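Local coordinates for protein predicted phosphatase, HAD family (Clostridium acetobutylicum, PDB 3MC1) that is probably a phosphatase of the haloacid dehalogenase family, removing phosphate groups from substrates at a metal-binding site that can hold a sodium ion, at residues L30-I35 against I70-D75; T53-M56 against N60-E63; A93-L98 against F103-A108; Y150-L155 against L176-P181. One frame throughout, in Å; residues are numbered along the deposited sequence.

Contact 1. Residues L30-I35 against I70-D75; sequences LNKFDI and IDYYRD
At Lys32, chi1 (-70°) places CG beside the backbone N and chi2 (-59°) makes the first bend, laying the aliphatic part over one face of the Tyr72 ring. The evidence is a CH-pi contact over the face, Lys32 CB standing 4.1 Å from the Tyr72 ring centroid, with Lys32 CG 4.0 Å above the ring plane, also offset from its centre. A further bend at the last torsion returns NZ to the ring: Lys32 NZ lies 4.5 Å from the Tyr72 centroid, an off-centre cation-pi pair. The same nitrogen is hydrogen-bonded to Tyr28 OH.

Both partners belong to the all-helical part of the chain, consistent with the cap of this phosphatase family. Helix 19-31 is terminated by a Schellman motif, in which Ile35 N binds Leu30 O at 3.0 Å and Asp34 takes positive phi. This turn sets Phe33 beside the tyrosine in an offset edge-to-face pair, the edge of Tyr72 directed at the Phe33 face, centroids 5.6 Å apart and planes at 61°. Phe33 also rests on Val68 and Ala69 of helix 63-81. Asp75 OD2, in the Tyr72 plane at the ring edge, is 5.0 Å from Lys32 NZ and would probably attract it.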
loop_
_atom_site.group_PDB
_atom_site.type_symbol
_atom_site.label_atom_id
_atom_site.label_comp_id
_atom_site.label_asym_id
_atom_site.label_seq_id
_atom_site.Cartn_x
_atom_site.Cartn_y
_atom_site.Cartn_z
ATOM N N LEU A 30 14.398 -15.282 -0.678
ATOM C CA LEU A 30 15.793 -15.058 -1.042
ATOM C C LEU A 30 16.686 -16.211 -0.598
ATOM O O LEU A 30 17.603 -16.602 -1.322
ATOM C CB LEU A 30 16.298 -13.750 -0.429
ATOM C CG LEU A 30 15.638 -12.463 -0.933
ATOM C CD1 LEU A 30 16.145 -11.284 -0.123
ATOM C CD2 LEU A 30 15.939 -12.266 -2.412
ATOM N N ASN A 31 16.415 -16.746 0.589
ATOM C CA ASN A 31 17.194 -17.859 1.126
ATOM C C ASN A 31 17.110 -19.084 0.221
ATOM O O ASN A 31 17.999 -19.934 0.243
ATOM C CB ASN A 31 16.711 -18.217 2.534
ATOM C CG ASN A 31 17.141 -17.195 3.571
ATOM O OD1 ASN A 31 17.691 -16.145 3.234
ATOM N ND2 ASN A 31 16.886 -17.495 4.839
ATOM N N LYS A 32 16.039 -19.172 -0.564
ATOM C CA LYS A 32 15.862 -20.280 -1.496
ATOM C C LYS A 32 16.824 -20.103 -2.670
ATOM O O LYS A 32 17.053 -21.026 -3.444
ATOM C CB LYS A 32 14.425 -20.315 -2.027
ATOM C CG LYS A 32 13.382 -20.716 -1.009
ATOM C CD LYS A 32 13.685 -22.096 -0.453
ATOM C CE LYS A 32 12.494 -22.652 0.288
ATOM N NZ LYS A 32 11.351 -22.805 -0.647
ATOM N N PHE A 33 17.368 -18.899 -2.800
ATOM C CA PHE A 33 18.310 -18.591 -3.869
ATOM C C PHE A 33 19.695 -18.529 -3.243
ATOM O O PHE A 33 20.654 -18.042 -3.850
ATOM C CB PHE A 33 17.955 -17.246 -4.510
ATOM C CG PHE A 33 16.659 -17.265 -5.268
ATOM C CD1 PHE A 33 16.573 -17.884 -6.508
ATOM C CD2 PHE A 33 15.515 -16.677 -4.735
ATOM C CE1 PHE A 33 15.363 -17.918 -7.207
ATOM C CE2 PHE A 33 14.307 -16.709 -5.427
ATOM C CZ PHE A 33 14.230 -17.329 -6.663
ATOM N N ASP A 34 19.774 -19.042 -2.018
ATOM C CA ASP A 34 21.006 -19.066 -1.246
ATOM C C ASP A 34 21.502 -17.657 -0.958
ATOM O O ASP A 34 22.691 -17.427 -0.734
ATOM C CB ASP A 34 22.074 -19.891 -1.968
ATOM C CG ASP A 34 21.700 -21.365 -2.065
ATOM O OD1 ASP A 34 20.836 -21.721 -2.897
ATOM O OD2 ASP A 34 22.263 -22.171 -1.296
ATOM N N ILE A 35 20.567 -16.713 -0.965
ATOM C CA ILE A 35 20.875 -15.323 -0.674
ATOM C C ILE A 35 20.527 -15.114 0.793
ATOM O O ILE A 35 19.379 -15.286 1.203
ATOM C CB ILE A 35 20.028 -14.360 -1.531
ATOM C CG1 ILE A 35 20.311 -14.603 -3.011
ATOM C CG2 ILE A 35 20.326 -12.922 -1.145
ATOM C CD1 ILE A 35 19.533 -13.705 -3.944
ATOM N N ILE A 70 8.596 -14.594 -6.341
ATOM C CA ILE A 70 7.307 -14.137 -5.828
ATOM C C ILE A 70 6.519 -15.332 -5.301
ATOM O O ILE A 70 5.862 -15.245 -4.266
ATOM C CB ILE A 70 6.501 -13.402 -6.933
ATOM C CG1 ILE A 70 7.142 -12.038 -7.208
ATOM C CG2 ILE A 70 5.044 -13.241 -6.513
ATOM C CD1 ILE A 70 6.536 -11.280 -8.399
ATOM N N ASP A 71 6.600 -16.459 -6.004
ATOM C CA ASP A 71 5.891 -17.654 -5.559
ATOM C C ASP A 71 6.412 -18.183 -4.229
ATOM O O ASP A 71 5.621 -18.605 -3.384
ATOM C CB ASP A 71 5.956 -18.746 -6.627
ATOM C CG ASP A 71 5.098 -18.424 -7.823
ATOM O OD1 ASP A 71 4.006 -17.852 -7.620
ATOM O OD2 ASP A 71 5.498 -18.744 -8.960
ATOM N N TYR A 72 7.732 -18.167 -4.030
ATOM C CA TYR A 72 8.296 -18.636 -2.762
ATOM C C TYR A 72 7.803 -17.712 -1.653
ATOM O O TYR A 72 7.423 -18.153 -0.571
ATOM C CB TYR A 72 9.825 -18.597 -2.768
ATOM C CG TYR A 72 10.493 -19.601 -3.674
ATOM C CD1 TYR A 72 9.987 -20.891 -3.815
ATOM C CD2 TYR A 72 11.655 -19.267 -4.369
ATOM C CE1 TYR A 72 10.624 -21.827 -4.631
ATOM C CE2 TYR A 72 12.299 -20.190 -5.185
ATOM C CZ TYR A 72 11.776 -21.468 -5.314
ATOM O OH TYR A 72 12.398 -22.377 -6.139
ATOM N N TYR A 73 7.848 -16.418 -1.936
ATOM C CA TYR A 73 7.400 -15.400 -1.001
ATOM C C TYR A 73 5.985 -15.758 -0.551
ATOM O O TYR A 73 5.693 -15.800 0.644
ATOM C CB TYR A 73 7.402 -14.043 -1.709
ATOM C CG TYR A 73 6.713 -12.913 -0.969
ATOM C CD1 TYR A 73 7.456 -11.924 -0.337
ATOM C CD2 TYR A 73 5.313 -12.797 -0.964
ATOM C CE1 TYR A 73 6.834 -10.837 0.275
ATOM C CE2 TYR A 73 4.679 -11.716 -0.346
ATOM C CZ TYR A 73 5.448 -10.740 0.266
ATOM O OH TYR A 73 4.849 -9.642 0.836
ATOM N N ARG A 74 5.114 -16.042 -1.519
ATOM C CA ARG A 74 3.725 -16.367 -1.209
ATOM C C ARG A 74 3.504 -17.657 -0.434
ATOM O O ARG A 74 2.550 -17.747 0.333
ATOM C CB ARG A 74 2.891 -16.355 -2.485
ATOM C CG ARG A 74 2.703 -14.934 -3.014
ATOM C CD ARG A 74 2.060 -14.913 -4.380
ATOM N NE ARG A 74 1.905 -13.551 -4.881
ATOM C CZ ARG A 74 1.505 -13.255 -6.113
ATOM N NH1 ARG A 74 1.226 -14.231 -6.967
ATOM N NH2 ARG A 74 1.382 -11.992 -6.493
ATOM N N ASP A 75 4.374 -18.651 -0.628
ATOM C CA ASP A 75 4.251 -19.906 0.108
ATOM C C ASP A 75 4.230 -19.597 1.592
ATOM O O ASP A 75 3.500 -20.230 2.359
ATOM C CB ASP A 75 5.436 -20.846 -0.162
ATOM C CG ASP A 75 5.577 -21.214 -1.619
ATOM O OD1 ASP A 75 4.545 -21.382 -2.301
ATOM O OD2 ASP A 75 6.730 -21.359 -2.076
#

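Contact 2. Residues T53-M56 against N60-E63; sequences TSFM and NFDE
Phe55 lies alongside Phe61, the two side chains running in the same direction rather than meeting head-on. Its CB comes to 3.8 Å from Phe61 CD2, near the plane of the Phe61 ring and thus at its edge. Farther along, Phe55 CD1 and Phe61 CE2 are 4.1 Å apart, so the pair stays close over much of its length. The buried Phe55 ring continues into the helical layer, touching Val26 and Leu30 of helix 19-31 and Ala66 of helix 63-81, with Phe46 edge-to-face against it.

These residues form the short turn joining the consecutive helices 51-59 and 63-81, within what is probably the family's helical cap. Asn60, with positive phi (48°), is the first residue to leave helical geometry, and Asp62 is the N-cap of the next helix, its OD1 accepting from Thr65 N.

Met56, present as selenomethionine, comes next and spans the turn. On the side-chain route CG passes close to the turn backbone, 3.2 Å from Phe61 O, which Met56 CA also approaches at 3.5 Å in a CA-H...O contact. The chain stays extended through chi2 (-178°) and then bends at chi3 (78°), which swings CE to 3.7 Å from Glu63 N and leaves SE 4.2 Å from Glu63 OE1. The other carboxylate oxygen of that glutamate, OE2, forms a salt bridge with Lys52 on the helix that carries Met56.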
loop_
_atom_site.group_PDB
_atom_site.type_symbol
_atom_site.label_atom_id
_atom_site.label_comp_id
_atom_site.label_asym_id
_atom_site.label_seq_id
_atom_site.Cartn_x
_atom_site.Cartn_y
_atom_site.Cartn_z
ATOM N N THR A 53 8.927 -5.685 -9.247
ATOM C CA THR A 53 9.808 -4.539 -9.440
ATOM C C THR A 53 10.968 -4.583 -8.436
ATOM O O THR A 53 12.122 -4.304 -8.784
ATOM C CB THR A 53 9.028 -3.204 -9.274
ATOM O OG1 THR A 53 8.816 -2.931 -7.884
ATOM C CG2 THR A 53 7.677 -3.303 -9.943
ATOM N N SER A 54 10.665 -4.962 -7.195
ATOM C CA SER A 54 11.680 -5.024 -6.146
ATOM C C SER A 54 12.708 -6.149 -6.317
ATOM O O SER A 54 13.903 -5.918 -6.162
ATOM C CB SER A 54 11.008 -5.137 -4.772
ATOM O OG SER A 54 10.262 -3.962 -4.459
ATOM N N PHE A 55 12.254 -7.360 -6.626
ATOM C CA PHE A 55 13.188 -8.473 -6.809
ATOM C C PHE A 55 14.110 -8.202 -8.001
ATOM O O PHE A 55 15.303 -8.511 -7.965
ATOM C CB PHE A 55 12.433 -9.791 -7.018
ATOM C CG PHE A 55 11.988 -10.450 -5.735
ATOM C CD1 PHE A 55 12.916 -10.794 -4.756
ATOM C CD2 PHE A 55 10.637 -10.734 -5.512
ATOM C CE1 PHE A 55 12.512 -11.412 -3.571
ATOM C CE2 PHE A 55 10.223 -11.353 -4.333
ATOM C CZ PHE A 55 11.161 -11.692 -3.359
HETATM N N MSE A 56 13.552 -7.620 -9.057
HETATM C CA MSE A 56 14.331 -7.300 -10.246
HETATM C C MSE A 56 15.334 -6.181 -9.984
HETATM O O MSE A 56 16.490 -6.267 -10.394
HETATM C CB MSE A 56 13.403 -6.903 -11.396
HETATM C CG MSE A 56 12.558 -8.044 -11.918
HETATM SE SE MSE A 56 11.452 -7.510 -13.397
HETATM C CE MSE A 56 12.800 -7.526 -14.793
ATOM N N ASN A 60 18.542 -7.959 -9.296
ATOM C CA ASN A 60 18.733 -8.088 -10.734
ATOM C C ASN A 60 18.105 -9.314 -11.379
ATOM O O ASN A 60 18.574 -9.767 -12.419
ATOM C CB ASN A 60 20.228 -8.059 -11.068
ATOM C CG ASN A 60 20.902 -6.775 -10.614
ATOM O OD1 ASN A 60 20.429 -5.672 -10.907
ATOM N ND2 ASN A 60 22.016 -6.912 -9.898
ATOM N N PHE A 61 17.051 -9.855 -10.774
ATOM C CA PHE A 61 16.381 -11.018 -11.352
ATOM C C PHE A 61 15.695 -10.599 -12.638
ATOM O O PHE A 61 15.355 -9.426 -12.815
ATOM C CB PHE A 61 15.302 -11.573 -10.413
ATOM C CG PHE A 61 15.835 -12.285 -9.203
ATOM C CD1 PHE A 61 17.075 -12.924 -9.231
ATOM C CD2 PHE A 61 15.057 -12.379 -8.051
ATOM C CE1 PHE A 61 17.531 -13.649 -8.126
ATOM C CE2 PHE A 61 15.501 -13.100 -6.941
ATOM C CZ PHE A 61 16.737 -13.737 -6.978
ATOM N N ASP A 62 15.495 -11.546 -13.545
ATOM C CA ASP A 62 14.790 -11.220 -14.770
ATOM C C ASP A 62 13.317 -11.478 -14.482
ATOM O O ASP A 62 12.965 -11.922 -13.386
ATOM C CB ASP A 62 15.272 -12.066 -15.968
ATOM C CG ASP A 62 15.109 -13.566 -15.758
ATOM O OD1 ASP A 62 14.167 -13.995 -15.063
ATOM O OD2 ASP A 62 15.923 -14.326 -16.321
ATOM N N GLU A 63 12.465 -11.193 -15.456
ATOM C CA GLU A 63 11.027 -11.378 -15.308
ATOM C C GLU A 63 10.655 -12.736 -14.709
ATOM O O GLU A 63 10.030 -12.808 -13.651
ATOM C CB GLU A 63 10.354 -11.227 -16.671
ATOM C CG GLU A 63 8.857 -10.982 -16.620
ATOM C CD GLU A 63 8.516 -9.573 -16.175
ATOM O OE1 GLU A 63 9.101 -8.614 -16.724
ATOM O OE2 GLU A 63 7.652 -9.422 -15.289
#

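Contact 3. Residues A93-L98 against F103-A108; sequences ALLSSL and FHLVVA
Leu98 makes the dense end of this contact, meeting both Phe103 and Leu105. Its carbonyl oxygen accepts from Phe103 N at 3.1 Å, a bent bond (145° at the hydrogen) with the donor tilted 29° from the carbonyl plane. Phe103 CB also comes to 3.4 Å from Leu98 O, which lies at the edge of the ring. On the side-chain level the two branches of Leu98 divide the work: CD2 lies 3.9 Å from Phe103 CD2, whereas CD1 is 4.0 Å from Leu105 CD2, the two leucines crossing at about a right angle. Leu105 sends its other methyl elsewhere, CD1 reaching 3.7 Å from Leu95 CD2. Its chi1 of -46° places CG beside the backbone N, from where both methyls reach the helix.

Away from the strand the helix is partly exposed and polar: Ser96 turns away, and Ser97 bonds through OG to His211 NE2 of helix 207-215. Phe129 adjoins both Leu95 and Leu105, and Phe103 touches Val7 of strand 6-9. Helix 91-101 thus packs on the strand it leads into, 104-109, which runs parallel beside strand 6-9, as in the Rossmann-like core of haloacid dehalogenase-family phosphatases.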
loop_
_atom_site.group_PDB
_atom_site.type_symbol
_atom_site.label_atom_id
_atom_site.label_comp_id
_atom_site.label_asym_id
_atom_site.label_seq_id
_atom_site.Cartn_x
_atom_site.Cartn_y
_atom_site.Cartn_z
ATOM N N ALA A 93 -9.884 4.415 14.276
ATOM C CA ALA A 93 -10.556 5.631 14.741
ATOM C C ALA A 93 -10.695 6.590 13.544
ATOM O O ALA A 93 -11.751 7.189 13.324
ATOM C CB ALA A 93 -9.741 6.276 15.835
ATOM N N LEU A 94 -9.625 6.709 12.766
ATOM C CA LEU A 94 -9.613 7.563 11.578
ATOM C C LEU A 94 -10.698 7.146 10.586
ATOM O O LEU A 94 -11.512 7.973 10.162
ATOM C CB LEU A 94 -8.237 7.500 10.888
ATOM C CG LEU A 94 -8.144 8.214 9.525
ATOM C CD1 LEU A 94 -8.378 9.716 9.708
ATOM C CD2 LEU A 94 -6.792 7.967 8.893
ATOM N N LEU A 95 -10.703 5.862 10.223
ATOM C CA LEU A 95 -11.679 5.322 9.278
ATOM C C LEU A 95 -13.109 5.559 9.735
ATOM O O LEU A 95 -13.968 5.931 8.932
ATOM C CB LEU A 95 -11.461 3.822 9.094
ATOM C CG LEU A 95 -10.087 3.409 8.561
ATOM C CD1 LEU A 95 -9.986 1.879 8.502
ATOM C CD2 LEU A 95 -9.894 4.008 7.182
ATOM N N SER A 96 -13.368 5.320 11.018
ATOM C CA SER A 96 -14.713 5.518 11.553
ATOM C C SER A 96 -15.101 6.990 11.401
ATOM O O SER A 96 -16.156 7.301 10.852
ATOM C CB SER A 96 -14.767 5.122 13.031
ATOM O OG SER A 96 -16.095 5.186 13.526
ATOM N N SER A 97 -14.238 7.884 11.879
ATOM C CA SER A 97 -14.491 9.324 11.798
ATOM C C SER A 97 -14.779 9.777 10.365
ATOM O O SER A 97 -15.721 10.536 10.122
ATOM C CB SER A 97 -13.294 10.100 12.355
ATOM O OG SER A 97 -13.517 11.506 12.294
ATOM N N LEU A 98 -13.982 9.302 9.411
ATOM C CA LEU A 98 -14.178 9.694 8.020
ATOM C C LEU A 98 -15.518 9.243 7.444
ATOM O O LEU A 98 -16.175 10.009 6.744
ATOM C CB LEU A 98 -13.030 9.168 7.143
ATOM C CG LEU A 98 -11.617 9.660 7.464
ATOM C CD1 LEU A 98 -10.640 9.078 6.439
ATOM C CD2 LEU A 98 -11.572 11.189 7.449
ATOM N N PHE A 103 -17.425 10.520 3.947
ATOM C CA PHE A 103 -16.429 10.118 2.956
ATOM C C PHE A 103 -16.635 8.661 2.528
ATOM O O PHE A 103 -17.078 7.829 3.320
ATOM C CB PHE A 103 -15.015 10.238 3.542
ATOM C CG PHE A 103 -14.490 11.643 3.626
ATOM C CD1 PHE A 103 -14.201 12.361 2.471
ATOM C CD2 PHE A 103 -14.247 12.236 4.865
ATOM C CE1 PHE A 103 -13.674 13.649 2.544
ATOM C CE2 PHE A 103 -13.720 13.526 4.956
ATOM C CZ PHE A 103 -13.430 14.238 3.789
ATOM N N HIS A 104 -16.331 8.365 1.268
ATOM C CA HIS A 104 -16.405 6.995 0.765
ATOM C C HIS A 104 -14.936 6.575 0.762
ATOM O O HIS A 104 -14.104 7.251 0.149
ATOM C CB HIS A 104 -16.960 6.946 -0.658
ATOM C CG HIS A 104 -18.434 7.183 -0.740
ATOM N ND1 HIS A 104 -19.003 8.423 -0.537
ATOM C CD2 HIS A 104 -19.462 6.335 -0.978
ATOM C CE1 HIS A 104 -20.316 8.327 -0.645
ATOM N NE2 HIS A 104 -20.620 7.069 -0.912
ATOM N N LEU A 105 -14.616 5.478 1.448
ATOM C CA LEU A 105 -13.230 5.023 1.563
ATOM C C LEU A 105 -12.920 3.851 0.644
ATOM O O LEU A 105 -13.724 2.931 0.520
ATOM C CB LEU A 105 -12.923 4.649 3.025
ATOM C CG LEU A 105 -13.386 5.659 4.095
ATOM C CD1 LEU A 105 -12.998 5.181 5.504
ATOM C CD2 LEU A 105 -12.768 7.016 3.819
ATOM N N VAL A 106 -11.744 3.892 0.014
ATOM C CA VAL A 106 -11.331 2.845 -0.919
ATOM C C VAL A 106 -9.871 2.454 -0.701
ATOM O O VAL A 106 -9.041 3.293 -0.372
ATOM C CB VAL A 106 -11.477 3.337 -2.401
ATOM C CG1 VAL A 106 -11.057 2.238 -3.381
ATOM C CG2 VAL A 106 -12.929 3.755 -2.683
ATOM N N VAL A 107 -9.558 1.170 -0.859
ATOM C CA VAL A 107 -8.170 0.750 -0.737
ATOM C C VAL A 107 -7.677 0.558 -2.170
ATOM O O VAL A 107 -8.317 -0.118 -2.973
ATOM C CB VAL A 107 -8.000 -0.591 0.025
ATOM C CG1 VAL A 107 -6.546 -1.074 -0.107
ATOM C CG2 VAL A 107 -8.348 -0.411 1.496
ATOM N N ALA A 108 -6.549 1.179 -2.484
ATOM C CA ALA A 108 -5.941 1.070 -3.803
ATOM C C ALA A 108 -4.506 0.660 -3.496
ATOM O O ALA A 108 -3.705 1.478 -3.043
ATOM C CB ALA A 108 -5.977 2.416 -4.517
#

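Contact 4. Residues Y150-L155 against L176-P181; sequences YAMESL and LKNNLP
Met152, modelled as selenomethionine, and Leu180 meet tip to tip in the Rossmann-like core expected of this haloacid dehalogenase-family protein, where helix 144-155 faces the turn that follows helix 169-176 and leads into strand 182-185. That turn is a Schellman motif, which ends helix 169-176: Asn179 takes positive phi, its N bonds to Leu176 O at 2.8 Å, and Leu180 N bonds to Ala175 O. Leu180 and Asn178 both direct their CB toward the helix.

Followed outward from the backbone, CB and CG of Met152 lead toward the turn without coming within 4.2 Å of it. The chain is extended at chi2 (180°), and SE is the first atom to land. It lies 3.6 Å from Leu180 CD1, 3.9 Å from Leu180 CG and 4.0 Å from Asn178 CB, so the selenium touches both residues. A bend at chi3 (75°) then turns CE onto the other leucine branch, 3.6 Å from Leu180 CD2. SE and CE together thereby touch both methyls of Leu180, which also packs on Ile148 and Ala162. Ser159 adjoins the Met152 side chain as well.

Arg149, one helical turn away from Glu145, adds a polar link through NH2 to Lys177 O. Asn178, buried beside the selenium, has its amide nitrogen satisfied from outside the two segments: ND2 donates to Gly174 O and to Glu145 O, one carbonyl from each of the two helices.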
loop_
_atom_site.group_PDB
_atom_site.type_symbol
_atom_site.label_atom_id
_atom_site.label_comp_id
_atom_site.label_asym_id
_atom_site.label_seq_id
_atom_site.Cartn_x
_atom_site.Cartn_y
_atom_site.Cartn_z
ATOM N N TYR A 150 -7.921 1.727 -12.171
ATOM C CA TYR A 150 -8.965 0.712 -12.239
ATOM C C TYR A 150 -9.973 0.917 -11.116
ATOM O O TYR A 150 -11.167 0.736 -11.313
ATOM C CB TYR A 150 -8.363 -0.698 -12.142
ATOM C CG TYR A 150 -9.373 -1.813 -12.351
ATOM C CD1 TYR A 150 -10.045 -1.964 -13.567
ATOM C CD2 TYR A 150 -9.670 -2.704 -11.327
ATOM C CE1 TYR A 150 -10.994 -2.982 -13.750
ATOM C CE2 TYR A 150 -10.613 -3.716 -11.497
ATOM C CZ TYR A 150 -11.272 -3.854 -12.706
ATOM O OH TYR A 150 -12.207 -4.862 -12.852
ATOM N N ALA A 151 -9.493 1.291 -9.936
ATOM C CA ALA A 151 -10.385 1.523 -8.806
ATOM C C ALA A 151 -11.319 2.690 -9.139
ATOM O O ALA A 151 -12.530 2.621 -8.906
ATOM C CB ALA A 151 -9.573 1.840 -7.553
HETATM N N MSE A 152 -10.748 3.761 -9.683
HETATM C CA MSE A 152 -11.537 4.925 -10.049
HETATM C C MSE A 152 -12.538 4.546 -11.145
HETATM O O MSE A 152 -13.716 4.893 -11.063
HETATM C CB MSE A 152 -10.609 6.050 -10.502
HETATM C CG MSE A 152 -9.744 6.585 -9.362
HETATM SE SE MSE A 152 -8.553 8.006 -9.897
HETATM C CE MSE A 152 -9.856 9.438 -10.052
ATOM N N GLU A 153 -12.074 3.818 -12.155
ATOM C CA GLU A 153 -12.953 3.369 -13.231
ATOM C C GLU A 153 -14.092 2.502 -12.688
ATOM O O GLU A 153 -15.252 2.673 -13.068
ATOM C CB GLU A 153 -12.156 2.572 -14.269
ATOM C CG GLU A 153 -11.227 3.425 -15.124
ATOM C CD GLU A 153 -10.409 2.603 -16.088
ATOM O OE1 GLU A 153 -10.729 1.411 -16.265
ATOM O OE2 GLU A 153 -9.449 3.146 -16.671
ATOM N N SER A 154 -13.757 1.582 -11.787
ATOM C CA SER A 154 -14.738 0.674 -11.203
ATOM C C SER A 154 -15.815 1.348 -10.378
ATOM O O SER A 154 -16.964 0.904 -10.371
ATOM C CB SER A 154 -14.036 -0.362 -10.327
ATOM O OG SER A 154 -13.163 -1.159 -11.104
ATOM N N LEU A 155 -15.442 2.409 -9.672
ATOM C CA LEU A 155 -16.380 3.134 -8.822
ATOM C C LEU A 155 -16.844 4.438 -9.459
ATOM O O LEU A 155 -17.604 5.191 -8.860
ATOM C CB LEU A 155 -15.723 3.427 -7.470
ATOM C CG LEU A 155 -15.421 2.204 -6.596
ATOM C CD1 LEU A 155 -14.260 2.487 -5.643
ATOM C CD2 LEU A 155 -16.671 1.844 -5.831
ATOM N N LEU A 176 -0.357 11.182 -8.985
ATOM C CA LEU A 176 -0.119 12.201 -10.000
ATOM C C LEU A 176 -0.585 11.710 -11.365
ATOM O O LEU A 176 -1.269 12.432 -12.090
ATOM C CB LEU A 176 1.371 12.556 -10.050
ATOM C CG LEU A 176 1.937 13.231 -8.788
ATOM C CD1 LEU A 176 3.464 13.325 -8.864
ATOM C CD2 LEU A 176 1.318 14.620 -8.634
ATOM N N LYS A 177 -0.224 10.476 -11.703
ATOM C CA LYS A 177 -0.595 9.887 -12.988
ATOM C C LYS A 177 -2.097 9.730 -13.205
ATOM O O LYS A 177 -2.545 9.483 -14.327
ATOM C CB LYS A 177 0.095 8.531 -13.165
ATOM C CG LYS A 177 1.600 8.664 -13.280
ATOM C CD LYS A 177 2.246 7.378 -13.749
ATOM C CE LYS A 177 3.701 7.615 -14.121
ATOM N NZ LYS A 177 4.343 6.373 -14.630
ATOM N N ASN A 178 -2.865 9.871 -12.131
ATOM C CA ASN A 178 -4.317 9.769 -12.192
ATOM C C ASN A 178 -4.931 11.128 -11.860
ATOM O O ASN A 178 -6.128 11.242 -11.600
ATOM C CB ASN A 178 -4.812 8.710 -11.202
ATOM C CG ASN A 178 -4.727 7.308 -11.763
ATOM O OD1 ASN A 178 -5.548 6.912 -12.597
ATOM N ND2 ASN A 178 -3.728 6.547 -11.319
ATOM N N ASN A 179 -4.092 12.156 -11.863
ATOM C CA ASN A 179 -4.537 13.510 -11.566
ATOM C C ASN A 179 -5.190 13.669 -10.209
ATOM O O ASN A 179 -6.152 14.426 -10.048
ATOM C CB ASN A 179 -5.483 13.998 -12.658
ATOM C CG ASN A 179 -4.775 14.178 -13.974
ATOM O OD1 ASN A 179 -3.738 14.843 -14.042
ATOM N ND2 ASN A 179 -5.320 13.587 -15.030
ATOM N N LEU A 180 -4.646 12.968 -9.225
ATOM C CA LEU A 180 -5.176 13.041 -7.876
ATOM C C LEU A 180 -4.185 13.670 -6.922
ATOM O O LEU A 180 -2.978 13.436 -7.013
ATOM C CB LEU A 180 -5.491 11.647 -7.334
ATOM C CG LEU A 180 -6.589 10.786 -7.939
ATOM C CD1 LEU A 180 -6.631 9.468 -7.166
ATOM C CD2 LEU A 180 -7.925 11.510 -7.851
ATOM N N PRO A 181 -4.682 14.500 -5.999
ATOM C CA PRO A 181 -3.747 15.100 -5.048
ATOM C C PRO A 181 -3.379 13.945 -4.127
ATOM O O PRO A 181 -4.138 12.970 -4.012
ATOM C CB PRO A 181 -4.591 16.158 -4.348
ATOM C CG PRO A 181 -5.964 15.577 -4.400
ATOM C CD PRO A 181 -6.048 15.007 -5.798
#

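From the N terminus, strand 6-9 is followed by the helical region, where contact 1 closes the long loop from helix 19-31 to helix 63-81. Contact 2, a short closure at the end of helix 51-59, is nested inside it, and the two touch where Phe33 CD2 lies 3.9 Å from Phe61 CZ. The chain then returns to the parallel sheet. Contact 3 closes the short loop from helix 91-101 into strand 104-109, and contact 4 a later one spanning strand 162-166 and helix 169-176. These follow in series without crossing, and meet at Val106 CG2 and Leu155 CD1, 3.5 Å apart. Centres of contacts 1 and 3 are about 34 Å apart, on opposite sides of the chain's centre.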